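ActII protein (Streptomyces coelicolor, PDB 2OPT) probably acts as a TetR-family transcriptional repressor that binds regulatory DNA, and is able to bind actinorhodin or its biosynthetic precursor (S)-DNPA. Local coordinates at residues V12-G17 with R30-E35; D25-R30 with E52-V57; E77-M82 with D136-F141; R87-F90 with D95-R98. All coordinates share one frame; numbering follows the deposited sequence. Where two conformers were deposited one is given.

The four contacts run from the DNA-binding part of the chain into the C-terminal part, where TetR-family proteins generally bind their ligands. Contacts 1 and 2 lie in the first part with centres about 8 Å apart, share helix 29-36 and touch directly, with Ala-15 CB 3.9 Å from Val-57 CG2. Contacts 3 and 4 both draw on helix 75-92, with centres about 14 Å apart. Contact 4 stands nearer the DNA-binding part, its centre about 15 Å from that of contact 2, and a long, weak ion pair joins Asp-25 to Arg-98. Contact 3 lies farthest from the DNA-binding contacts, its centre about 31 Å from that of contact 1. No ligand occupies this apo structure.

Contact 1: residues V12-G17 with R30-E35; sequences VVTALG and RRLAQE
Thr-14 and Ala-15 pack on Leu-32 where helix 8-22 meets helix 29-36, the first helix of the predicted helix-turn-helix. The local axes come within 10.0 Å at an angle of 115°. The apolar contacts gather round one leucine. Leu-32 CD1 lies 3.7 Å from Thr-14 CG2 and equally near the backbone N of Ala-15. Ala-15 CB meets both methyls of the leucine, CD1 at 3.9 Å and CD2 at 4.0 Å, resting against the fork of the branch. With Thr-14 chi1 at -62°, CG2 stands anti to the backbone N and faces helix 29-36, while OG1 sits beside that N and bonds to Arg-10 O in its own helix.

Glu-35 contributes through the aliphatic part of its side chain: its CG lies 3.8 Å from Thr-14 CG2. A bend at chi2 then brings the carboxylate to Arg-31, whose NE donates to Glu-35 OE1 over 2.9 Å, nearly straight at 168°. The oxygen lies in the guanidinium plane but is met from above the carboxylate plane. Arg-31 also makes a salt bridge to Glu-22, tying the two helices together a second way. An alanine in place of Glu-35 is likely to leave Arg-31 with Glu-22 but without this second carboxylate, and the Thr-14 methyl without its CG neighbour.

Among the surrounding helices, Leu-32 additionally packs on Ile-11 and Ile-18 of helix 8-22 and on Leu-43 of helix 40-47, while Ala-15 reaches Val-57 of helix 50-61.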
loop_
_atom_site.group_PDB
_atom_site.type_symbol
_atom_site.label_atom_id
_atom_site.label_comp_id
_atom_site.label_asym_id
_atom_site.label_seq_id
_atom_site.Cartn_x
_atom_site.Cartn_y
_atom_site.Cartn_z
ATOM N N VAL A 12 12.818 -8.784 23.089
ATOM C CA VAL A 12 12.472 -8.481 21.691
ATOM C C VAL A 12 13.069 -9.463 20.724
ATOM O O VAL A 12 12.434 -9.840 19.747
ATOM C CB VAL A 12 12.781 -6.963 21.373
ATOM C CG1 VAL A 12 12.452 -6.625 19.920
ATOM C CG2 VAL A 12 11.895 -6.133 22.258
ATOM N N VAL A 13 14.306 -9.886 20.976
ATOM C CA VAL A 13 14.938 -10.797 20.117
ATOM C C VAL A 13 14.149 -12.127 20.129
ATOM O O VAL A 13 13.955 -12.716 19.098
ATOM C CB VAL A 13 16.393 -11.055 20.609
ATOM C CG1 VAL A 13 17.019 -12.373 19.970
ATOM C CG2 VAL A 13 17.279 -9.859 20.328
ATOM N N THR A 14 13.755 -12.591 21.323
ATOM C CA THR A 14 12.967 -13.808 21.491
ATOM C C THR A 14 11.660 -13.681 20.745
ATOM O O THR A 14 11.262 -14.586 20.052
ATOM C CB THR A 14 12.712 -14.029 23.011
ATOM O OG1 THR A 14 13.988 -14.204 23.653
ATOM C CG2 THR A 14 11.843 -15.267 23.279
ATOM N N ALA A 15 10.985 -12.538 20.901
ATOM C CA ALA A 15 9.756 -12.290 20.177
ATOM C C ALA A 15 9.893 -12.347 18.648
ATOM O O ALA A 15 9.067 -12.978 17.948
ATOM C CB ALA A 15 9.175 -10.913 20.608
ATOM N N LEU A 16 10.934 -11.724 18.122
ATOM C CA LEU A 16 11.197 -11.769 16.717
ATOM C C LEU A 16 11.439 -13.216 16.258
ATOM O O LEU A 16 11.059 -13.601 15.170
ATOM C CB LEU A 16 12.435 -10.913 16.430
ATOM C CG LEU A 16 12.855 -10.888 14.948
ATOM C CD1 LEU A 16 11.721 -10.302 14.064
ATOM C CD2 LEU A 16 14.166 -10.087 14.793
ATOM N N GLY A 17 12.038 -14.022 17.113
ATOM C CA GLY A 17 12.340 -15.423 16.766
ATOM C C GLY A 17 11.014 -16.181 16.610
ATOM O O GLY A 17 10.827 -16.992 15.688
ATOM N N ARG A 30 1.608 -14.300 26.416
ATOM C CA ARG A 30 1.718 -15.549 27.139
ATOM C C ARG A 30 2.770 -16.480 26.537
ATOM O O ARG A 30 3.568 -17.069 27.283
ATOM C CB ARG A 30 0.361 -16.228 27.222
ATOM C CG ARG A 30 0.312 -17.367 28.192
ATOM C CD ARG A 30 -1.141 -17.744 28.464
ATOM N NE ARG A 30 -1.835 -16.701 29.239
ATOM C CZ ARG A 30 -1.815 -16.609 30.566
ATOM N NH1 ARG A 30 -2.484 -15.620 31.165
ATOM N NH2 ARG A 30 -1.131 -17.502 31.292
ATOM N N ARG A 31 2.775 -16.608 25.208
ATOM C CA ARG A 31 3.747 -17.451 24.529
ATOM C C ARG A 31 5.136 -16.894 24.782
ATOM O O ARG A 31 6.098 -17.636 25.014
ATOM C CB ARG A 31 3.472 -17.459 23.022
ATOM C CG ARG A 31 4.605 -18.155 22.175
ATOM C CD ARG A 31 4.891 -19.576 22.645
ATOM N NE ARG A 31 6.052 -20.183 21.984
ATOM C CZ ARG A 31 6.043 -20.589 20.725
ATOM N NH1 ARG A 31 4.936 -20.430 19.962
ATOM N NH2 ARG A 31 7.137 -21.133 20.226
ATOM N N LEU A 32 5.235 -15.564 24.743
ATOM C CA LEU A 32 6.500 -14.878 24.911
ATOM C C LEU A 32 7.028 -15.096 26.318
ATOM O O LEU A 32 8.200 -15.458 26.506
ATOM C CB LEU A 32 6.355 -13.373 24.539
ATOM C CG LEU A 32 7.601 -12.483 24.619
ATOM C CD1 LEU A 32 8.882 -13.065 23.868
ATOM C CD2 LEU A 32 7.275 -11.092 24.175
ATOM N N ALA A 33 6.155 -14.983 27.316
ATOM C CA ALA A 33 6.581 -15.235 28.690
ATOM C C ALA A 33 7.018 -16.684 28.894
ATOM O O ALA A 33 7.995 -16.965 29.608
ATOM C CB ALA A 33 5.479 -14.866 29.643
ATOM N N GLN A 34 6.283 -17.614 28.296
ATOM C CA GLN A 34 6.630 -19.033 28.303
ATOM C C GLN A 34 8.022 -19.265 27.720
ATOM O O GLN A 34 8.864 -19.958 28.302
ATOM C CB GLN A 34 5.603 -19.757 27.461
ATOM C CG GLN A 34 5.923 -21.223 27.215
ATOM C CD GLN A 34 4.858 -21.959 26.367
ATOM O OE1 GLN A 34 3.820 -22.361 26.892
ATOM N NE2 GLN A 34 5.153 -22.202 25.088
ATOM N N GLU A 35 8.270 -18.667 26.565
ATOM C CA GLU A 35 9.510 -18.846 25.854
ATOM C C GLU A 35 10.714 -18.297 26.656
ATOM O O GLU A 35 11.807 -18.836 26.581
ATOM C CB GLU A 35 9.374 -18.130 24.514
ATOM C CG GLU A 35 10.242 -18.657 23.436
ATOM C CD GLU A 35 9.903 -20.066 23.025
ATOM O OE1 GLU A 35 8.720 -20.513 23.183
ATOM O OE2 GLU A 35 10.846 -20.714 22.523
#

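Contact 2: residues D25-R30 with E52-V57; sequences DALSMR and ELLDLV
Leu-27 and Leu-53 reach toward each other tip to tip, Leu-27 CD2 standing 4.0 Å from Leu-53 CD1. The same methyl of Leu-27 serves a second partner in another manner: it passes alongside Leu-54, whose chain runs the opposite way, and touches Leu-54 CD2 at 3.9 Å. One branch of one leucine thus bridges two successive residues of helix 50-61. With chi1 at 180°, Leu-27 CG extends anti to the backbone N, and this carries the fork across to that helix.

Met-29 approaches from a different direction. Bends at chi2 and chi3 fold its chain, and the folded end makes the touch, SD lying 4.2 Å from Leu-53 CB as the two side chains slide past each other. Between Leu-27 and Met-29, Ser-28 is the N-cap of helix 29-36, its OG bonded to the backbone N of Arg-31, while Leu-27 O takes a bond from Arg-50 NE.

The contact therefore sets the residues that lead into the predicted helix-turn-helix, and the first turn of helix 29-36, against helix 50-61. Helix 40-47 adds Val-47, which packs on both Met-29 and Leu-53, and helix 8-22 supplies Leu-19 against Leu-27.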
loop_
_atom_site.group_PDB
_atom_site.type_symbol
_atom_site.label_atom_id
_atom_site.label_comp_id
_atom_site.label_asym_id
_atom_site.label_seq_id
_atom_site.Cartn_x
_atom_site.Cartn_y
_atom_site.Cartn_z
ATOM N N ASP A 25 0.441 -14.537 14.569
ATOM C CA ASP A 25 -0.671 -14.916 15.454
ATOM C C ASP A 25 -0.166 -15.750 16.639
ATOM O O ASP A 25 -0.711 -15.668 17.735
ATOM C CB ASP A 25 -1.818 -15.588 14.694
ATOM C CG ASP A 25 -2.559 -14.629 13.754
ATOM O OD1 ASP A 25 -2.538 -13.398 13.929
ATOM O OD2 ASP A 25 -3.178 -15.122 12.801
ATOM N N ALA A 26 0.921 -16.483 16.413
ATOM C CA ALA A 26 1.619 -17.276 17.422
ATOM C C ALA A 26 2.285 -16.426 18.482
ATOM O O ALA A 26 2.637 -16.934 19.552
ATOM C CB ALA A 26 2.658 -18.145 16.754
ATOM N N LEU A 27 2.476 -15.128 18.184
ATOM C CA LEU A 27 3.174 -14.240 19.110
ATOM C C LEU A 27 2.190 -13.554 20.050
ATOM O O LEU A 27 1.708 -12.468 19.737
ATOM C CB LEU A 27 4.035 -13.215 18.359
ATOM C CG LEU A 27 4.822 -12.215 19.231
ATOM C CD1 LEU A 27 5.749 -12.920 20.166
ATOM C CD2 LEU A 27 5.596 -11.238 18.331
ATOM N N SER A 28 1.894 -14.203 21.187
ATOM C CA SER A 28 1.051 -13.649 22.238
ATOM C C SER A 28 1.973 -13.348 23.390
ATOM O O SER A 28 3.068 -13.900 23.462
ATOM C CB SER A 28 -0.005 -14.666 22.682
ATOM O OG SER A 28 0.627 -15.790 23.242
ATOM N N MET A 29 1.546 -12.498 24.311
ATOM C CA MET A 29 2.392 -12.204 25.517
ATOM C C MET A 29 2.624 -13.467 26.364
ATOM O O MET A 29 3.723 -13.706 26.917
ATOM C CB MET A 29 1.739 -11.086 26.341
ATOM C CG MET A 29 1.744 -9.749 25.597
ATOM S SD MET A 29 3.293 -9.351 24.716
ATOM C CE MET A 29 4.260 -8.633 26.037
ATOM N N ARG A 30 1.608 -14.300 26.416
ATOM C CA ARG A 30 1.718 -15.549 27.139
ATOM C C ARG A 30 2.770 -16.480 26.537
ATOM O O ARG A 30 3.568 -17.069 27.283
ATOM C CB ARG A 30 0.361 -16.228 27.222
ATOM C CG ARG A 30 0.312 -17.367 28.192
ATOM C CD ARG A 30 -1.141 -17.744 28.464
ATOM N NE ARG A 30 -1.835 -16.701 29.239
ATOM C CZ ARG A 30 -1.815 -16.609 30.566
ATOM N NH1 ARG A 30 -2.484 -15.620 31.165
ATOM N NH2 ARG A 30 -1.131 -17.502 31.292
ATOM N N GLU A 52 2.632 -2.655 22.144
ATOM C CA GLU A 52 3.896 -1.962 22.395
ATOM C C GLU A 52 5.035 -2.877 22.039
ATOM O O GLU A 52 6.065 -2.443 21.564
ATOM C CB GLU A 52 3.952 -1.621 23.860
ATOM C CG GLU A 52 2.821 -0.540 24.115
ATOM C CD GLU A 52 2.427 -0.281 25.577
ATOM O OE1 GLU A 52 2.533 -1.184 26.425
ATOM O OE2 GLU A 52 1.934 0.850 25.874
ATOM N N LEU A 53 4.845 -4.150 22.315
ATOM C CA LEU A 53 5.869 -5.164 21.984
ATOM C C LEU A 53 6.136 -5.152 20.482
ATOM O O LEU A 53 7.283 -5.161 20.034
ATOM C CB LEU A 53 5.354 -6.512 22.456
ATOM C CG LEU A 53 6.276 -7.738 22.223
ATOM C CD1 LEU A 53 6.049 -8.169 20.832
ATOM C CD2 LEU A 53 7.770 -7.451 22.521
ATOM N N LEU A 54 5.075 -5.210 19.694
ATOM C CA LEU A 54 5.185 -5.191 18.249
ATOM C C LEU A 54 5.882 -3.909 17.746
ATOM O O LEU A 54 6.618 -3.968 16.779
ATOM C CB LEU A 54 3.791 -5.361 17.616
ATOM C CG LEU A 54 3.200 -6.775 17.772
ATOM C CD1 LEU A 54 1.836 -6.805 17.117
ATOM C CD2 LEU A 54 4.141 -7.854 17.180
ATOM N N ASP A 55 5.647 -2.755 18.385
ATOM C CA ASP A 55 6.350 -1.504 18.018
ATOM C C ASP A 55 7.837 -1.774 18.168
ATOM O O ASP A 55 8.668 -1.285 17.381
ATOM C CB ASP A 55 5.990 -0.359 18.988
ATOM C CG ASP A 55 4.568 0.214 18.779
ATOM O OD1 ASP A 55 4.024 0.102 17.677
ATOM O OD2 ASP A 55 4.031 0.887 19.708
ATOM N N LEU A 56 8.206 -2.540 19.200
ATOM C CA LEU A 56 9.624 -2.780 19.477
ATOM C C LEU A 56 10.276 -3.756 18.496
ATOM O O LEU A 56 11.474 -3.636 18.179
ATOM C CB LEU A 56 9.794 -3.272 20.920
ATOM C CG LEU A 56 9.507 -2.295 22.075
ATOM C CD1 LEU A 56 9.619 -3.048 23.400
ATOM C CD2 LEU A 56 10.439 -1.130 22.078
ATOM N N VAL A 57 9.507 -4.773 18.114
ATOM C CA VAL A 57 9.931 -5.799 17.161
ATOM C C VAL A 57 10.120 -5.055 15.822
ATOM O O VAL A 57 11.112 -5.232 15.140
ATOM C CB VAL A 57 8.884 -6.903 17.060
ATOM C CG1 VAL A 57 9.168 -7.824 15.899
ATOM C CG2 VAL A 57 8.819 -7.751 18.352
#

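Contact 3: residues E77-M82 with D136-F141; sequences EQVKEM and DLLSTF
Behind Leu-138, which meets Val-79 across the contact, the carbonyl oxygen of Asp-136 is gripped by three donors of its own helix. Thr-140 N makes the regular helical bond at 2.8 Å. The hydroxyl of the same residue, Thr-140 OG1, adds another at 2.9 Å from above the carbonyl plane, and Ser-139 OG a third at 3.1 Å, tilted 31° from that plane. Both hydroxyls are thus turned back on helix 128-150.

What crosses to helix 75-92 is apolar. Leu-138 points at that helix and its CD2 touches Val-79 CG1 at 3.8 Å, the two side chains crossing at about a right angle. Val-79 brings this methyl forward because CG1 stands anti to the backbone N, chi1 -176°. Met-82 comes to the same leucine methyl with the end of its long chain, Met-82 CE lying 4.5 Å from Leu-138 CD2, a looser touch. Helix 197-219 borders Leu-138 through Ile-208 and Leu-212. Nearby, Leu-137 packs on Ile-207 of the second subunit and Phe-141 on Tyr-133 of that subunit, so helix 128-150 joins the core of its own subunit to the dimer interface.

With the Ser-139 and Thr-140 hydroxyls engaged within their own helix, the direct contact is apolar and no directional bond between the two segments sets their relative placement; the surrounding helices share in it.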
loop_
_atom_site.group_PDB
_atom_site.type_symbol
_atom_site.label_atom_id
_atom_site.label_comp_id
_atom_site.label_asym_id
_atom_site.label_seq_id
_atom_site.Cartn_x
_atom_site.Cartn_y
_atom_site.Cartn_z
ATOM N N GLU A 77 20.814 5.253 -8.105
ATOM C CA GLU A 77 21.142 3.913 -7.727
ATOM C C GLU A 77 21.229 3.753 -6.191
ATOM O O GLU A 77 20.978 2.697 -5.683
ATOM C CB GLU A 77 22.431 3.492 -8.431
ATOM C CG GLU A 77 22.285 3.429 -9.954
ATOM C CD GLU A 77 21.368 2.274 -10.435
ATOM O OE1 GLU A 77 21.649 1.100 -10.094
ATOM O OE2 GLU A 77 20.385 2.537 -11.166
ATOM N N GLN A 78 21.592 4.814 -5.461
ATOM C CA GLN A 78 21.634 4.727 -3.995
ATOM C C GLN A 78 20.219 4.634 -3.395
ATOM O O GLN A 78 19.993 3.965 -2.386
ATOM C CB GLN A 78 22.379 5.921 -3.405
ATOM C CG GLN A 78 23.850 5.811 -3.497
ATOM C CD GLN A 78 24.567 6.801 -2.618
ATOM O OE1 GLN A 78 24.364 8.013 -2.714
ATOM N NE2 GLN A 78 25.496 6.298 -1.832
ATOM N N VAL A 79 19.274 5.357 -3.993
ATOM C CA VAL A 79 17.863 5.254 -3.588
ATOM C C VAL A 79 17.382 3.833 -3.890
ATOM O O VAL A 79 16.857 3.146 -3.026
ATOM C CB VAL A 79 17.019 6.341 -4.291
ATOM C CG1 VAL A 79 15.576 6.312 -3.802
ATOM C CG2 VAL A 79 17.579 7.702 -3.935
ATOM N N LYS A 80 17.563 3.353 -5.100
ATOM C CA LYS A 80 17.319 1.929 -5.350
ATOM C C LYS A 80 17.884 1.021 -4.291
ATOM O O LYS A 80 17.165 0.154 -3.763
ATOM C CB LYS A 80 17.885 1.533 -6.709
ATOM C CG LYS A 80 17.087 2.190 -7.832
ATOM C CD LYS A 80 17.580 1.764 -9.220
ATOM C CE LYS A 80 16.591 2.307 -10.271
ATOM N NZ LYS A 80 17.102 1.895 -11.592
ATOM N N GLU A 81 19.172 1.204 -3.991
ATOM C CA GLU A 81 19.920 0.372 -3.026
ATOM C C GLU A 81 19.239 0.333 -1.671
ATOM O O GLU A 81 19.097 -0.724 -1.044
ATOM C CB GLU A 81 21.337 0.926 -2.810
ATOM C CG GLU A 81 22.022 0.386 -1.514
ATOM C CD GLU A 81 23.344 1.089 -1.126
ATOM O OE1 GLU A 81 23.851 1.937 -1.878
ATOM O OE2 GLU A 81 23.885 0.744 -0.049
ATOM N N MET A 82 18.870 1.516 -1.188
ATOM C CA MET A 82 18.196 1.657 0.098
ATOM C C MET A 82 16.823 0.995 0.089
ATOM O O MET A 82 16.391 0.428 1.094
ATOM C CB MET A 82 18.067 3.136 0.467
ATOM C CG MET A 82 16.913 3.451 1.402
ATOM S SD MET A 82 16.503 5.207 1.416
ATOM C CE MET A 82 15.210 5.264 0.179
ATOM N N ASP A 136 8.043 8.901 1.924
ATOM C CA ASP A 136 6.816 8.211 2.312
ATOM C C ASP A 136 6.363 7.248 1.199
ATOM O O ASP A 136 6.048 6.083 1.466
ATOM C CB ASP A 136 5.681 9.238 2.542
ATOM C CG ASP A 136 4.494 8.637 3.337
ATOM O OD1 ASP A 136 4.718 8.089 4.430
ATOM O OD2 ASP A 136 3.340 8.691 2.893
ATOM N N LEU A 137 6.281 7.778 -0.040
ATOM C CA LEU A 137 5.794 7.043 -1.183
ATOM C C LEU A 137 6.754 5.862 -1.441
ATOM O O LEU A 137 6.344 4.761 -1.755
ATOM C CB LEU A 137 5.702 7.955 -2.437
ATOM C CG LEU A 137 5.338 7.226 -3.766
ATOM C CD1 LEU A 137 3.968 6.616 -3.612
ATOM C CD2 LEU A 137 5.380 8.076 -5.064
ATOM N N LEU A 138 8.035 6.069 -1.240
ATOM C CA LEU A 138 8.988 4.964 -1.457
ATOM C C LEU A 138 8.792 3.848 -0.423
ATOM O O LEU A 138 8.727 2.654 -0.759
ATOM C CB LEU A 138 10.362 5.562 -1.321
ATOM C CG LEU A 138 11.171 5.896 -2.571
ATOM C CD1 LEU A 138 10.685 5.447 -3.885
ATOM C CD2 LEU A 138 12.127 7.076 -2.531
ATOM N N SER A 139 8.675 4.231 0.854
ATOM C CA SER A 139 8.487 3.262 1.903
ATOM C C SER A 139 7.151 2.550 1.780
ATOM O O SER A 139 7.069 1.349 2.020
ATOM C CB SER A 139 8.753 3.853 3.292
ATOM O OG SER A 139 7.643 4.627 3.744
ATOM N N THR A 140 6.095 3.301 1.423
ATOM C CA THR A 140 4.775 2.764 1.157
ATOM C C THR A 140 4.769 1.731 0.037
ATOM O O THR A 140 4.170 0.684 0.165
ATOM C CB THR A 140 3.802 3.949 0.902
ATOM O OG1 THR A 140 3.618 4.612 2.155
ATOM C CG2 THR A 140 2.442 3.490 0.401
ATOM N N PHE A 141 5.519 1.993 -1.018
ATOM C CA PHE A 141 5.535 1.133 -2.156
ATOM C C PHE A 141 6.287 -0.149 -1.806
ATOM O O PHE A 141 5.845 -1.245 -2.121
ATOM C CB PHE A 141 6.276 1.882 -3.274
ATOM C CG PHE A 141 6.872 0.973 -4.316
ATOM C CD1 PHE A 141 6.056 0.363 -5.276
ATOM C CD2 PHE A 141 8.244 0.697 -4.321
ATOM C CE1 PHE A 141 6.618 -0.548 -6.231
ATOM C CE2 PHE A 141 8.788 -0.169 -5.265
ATOM C CZ PHE A 141 7.958 -0.811 -6.203
#

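Contact 4: residues R87-F90 with D95-R98; sequences RRMF and DLAR
The backbone closes on itself between Phe-90 and Leu-96, whose CA atoms are 6.0 Å apart, and Asp-95, with a positive phi of 81°, stands at the N-cap position of the short helix that follows. This is a short turn between two consecutive helices, 75-92 and 96-100, in the all-helical C-terminal part of a TetR-type protein.

Leu-96 points back at the first helix, and Leu-96 and Ala-97 both come obliquely to the CD1-CE1 side of the Phe-90 ring. Leu-96 CD2 lies 4.0 Å from Phe-90 CD1, and the leucine CG is similarly near. Ala-97 has its CB 4.0 Å from Phe-90 CD1 and its CA 3.7 Å from Phe-90 CE1. The ring is placed for both by chi1 of -76°, which sets CG anti to the carbonyl carbon. Met-89, modelled in two conformers and hence less certain, brings CE over the centre of one ring face in the conformer described and also to Leu-96 CD2. Thr-143 and Ala-146 of helix 128-150 pack on the ring as well. A serine in place of Phe-90 would probably open a gap between Leu-96, Ala-97 and helix 128-150, with the Met-89 methyl losing the ring face.

A single water completes the turn, donating to Phe-90 O at 3.1 Å and accepting from Ala-97 N at 3.0 Å.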
loop_
_atom_site.group_PDB
_atom_site.type_symbol
_atom_site.label_atom_id
_atom_site.label_comp_id
_atom_site.label_asym_id
_atom_site.label_seq_id
_atom_site.Cartn_x
_atom_site.Cartn_y
_atom_site.Cartn_z
ATOM N N ARG A 87 13.378 -4.006 1.305
ATOM C CA ARG A 87 12.673 -5.154 0.779
ATOM C C ARG A 87 13.266 -6.428 1.318
ATOM O O ARG A 87 12.558 -7.359 1.662
ATOM C CB ARG A 87 12.719 -5.141 -0.771
ATOM C CG ARG A 87 12.082 -6.375 -1.416
ATOM C CD ARG A 87 12.404 -6.509 -2.938
ATOM N NE ARG A 87 11.579 -7.536 -3.615
ATOM C CZ ARG A 87 11.995 -8.232 -4.654
ATOM N NH1 ARG A 87 13.210 -8.040 -5.153
ATOM N NH2 ARG A 87 11.206 -9.131 -5.183
ATOM N N ARG A 88 14.594 -6.468 1.381
ATOM C CA ARG A 88 15.357 -7.617 1.874
ATOM C C ARG A 88 14.896 -7.963 3.287
ATOM O O ARG A 88 14.655 -9.119 3.628
ATOM C CB ARG A 88 16.828 -7.209 1.863
ATOM C CG ARG A 88 17.882 -8.286 2.159
ATOM C CD ARG A 88 19.232 -7.724 1.787
ATOM N NE ARG A 88 19.296 -7.500 0.356
ATOM C CZ ARG A 88 19.727 -6.388 -0.227
ATOM N NH1 ARG A 88 19.709 -6.311 -1.558
ATOM N NH2 ARG A 88 20.235 -5.400 0.506
ATOM N N MET A 89 14.759 -6.915 4.108
ATOM C CA MET A 89 14.423 -7.049 5.529
ATOM C C MET A 89 13.060 -7.698 5.689
ATOM O O MET A 89 12.916 -8.639 6.406
ATOM C CB MET A 89 14.439 -5.662 6.202
ATOM C CG MET A 89 13.998 -5.674 7.669
ATOM S SD MET A 89 13.425 -4.056 8.210
ATOM C CE MET A 89 11.830 -3.892 7.405
ATOM N N PHE A 90 12.046 -7.152 5.007
ATOM C CA PHE A 90 10.691 -7.749 4.957
ATOM C C PHE A 90 10.704 -9.219 4.512
ATOM O O PHE A 90 10.066 -10.058 5.128
ATOM C CB PHE A 90 9.816 -6.947 4.021
ATOM C CG PHE A 90 9.350 -5.622 4.623
ATOM C CD1 PHE A 90 8.777 -5.589 5.881
ATOM C CD2 PHE A 90 9.509 -4.429 3.932
ATOM C CE1 PHE A 90 8.334 -4.350 6.441
ATOM C CE2 PHE A 90 9.083 -3.212 4.488
ATOM C CZ PHE A 90 8.513 -3.190 5.731
ATOM N N ASP A 95 5.715 -11.890 8.232
ATOM C CA ASP A 95 4.568 -11.214 8.826
ATOM C C ASP A 95 4.915 -9.784 9.223
ATOM O O ASP A 95 4.125 -9.101 9.876
ATOM C CB ASP A 95 4.061 -11.990 10.044
ATOM C CG ASP A 95 2.928 -12.937 9.700
ATOM O OD1 ASP A 95 2.425 -12.874 8.559
ATOM O OD2 ASP A 95 2.542 -13.744 10.572
ATOM N N LEU A 96 6.101 -9.335 8.825
ATOM C CA LEU A 96 6.668 -8.099 9.351
ATOM C C LEU A 96 6.031 -6.878 8.697
ATOM O O LEU A 96 5.807 -5.859 9.349
ATOM C CB LEU A 96 8.185 -8.074 9.145
ATOM C CG LEU A 96 8.921 -6.844 9.677
ATOM C CD1 LEU A 96 8.776 -6.742 11.188
ATOM C CD2 LEU A 96 10.389 -6.881 9.278
ATOM N N ALA A 97 5.743 -6.988 7.404
ATOM C CA ALA A 97 5.024 -5.941 6.687
ATOM C C ALA A 97 3.628 -5.736 7.265
ATOM O O ALA A 97 3.061 -4.647 7.171
ATOM C CB ALA A 97 4.944 -6.273 5.205
ATOM N N ARG A 98 3.079 -6.790 7.861
ATOM C CA ARG A 98 1.766 -6.712 8.506
ATOM C C ARG A 98 1.878 -5.814 9.720
ATOM O O ARG A 98 0.993 -5.050 10.024
ATOM C CB ARG A 98 1.287 -8.098 8.944
ATOM C CG ARG A 98 0.353 -8.817 8.011
ATOM C CD ARG A 98 -0.089 -10.169 8.626
ATOM N NE ARG A 98 -1.080 -9.987 9.703
ATOM C CZ ARG A 98 -1.612 -10.958 10.449
ATOM N NH1 ARG A 98 -1.278 -12.230 10.272
ATOM N NH2 ARG A 98 -2.500 -10.657 11.384
HETATM O O HOH W 1 7.173 -9.234 5.990
#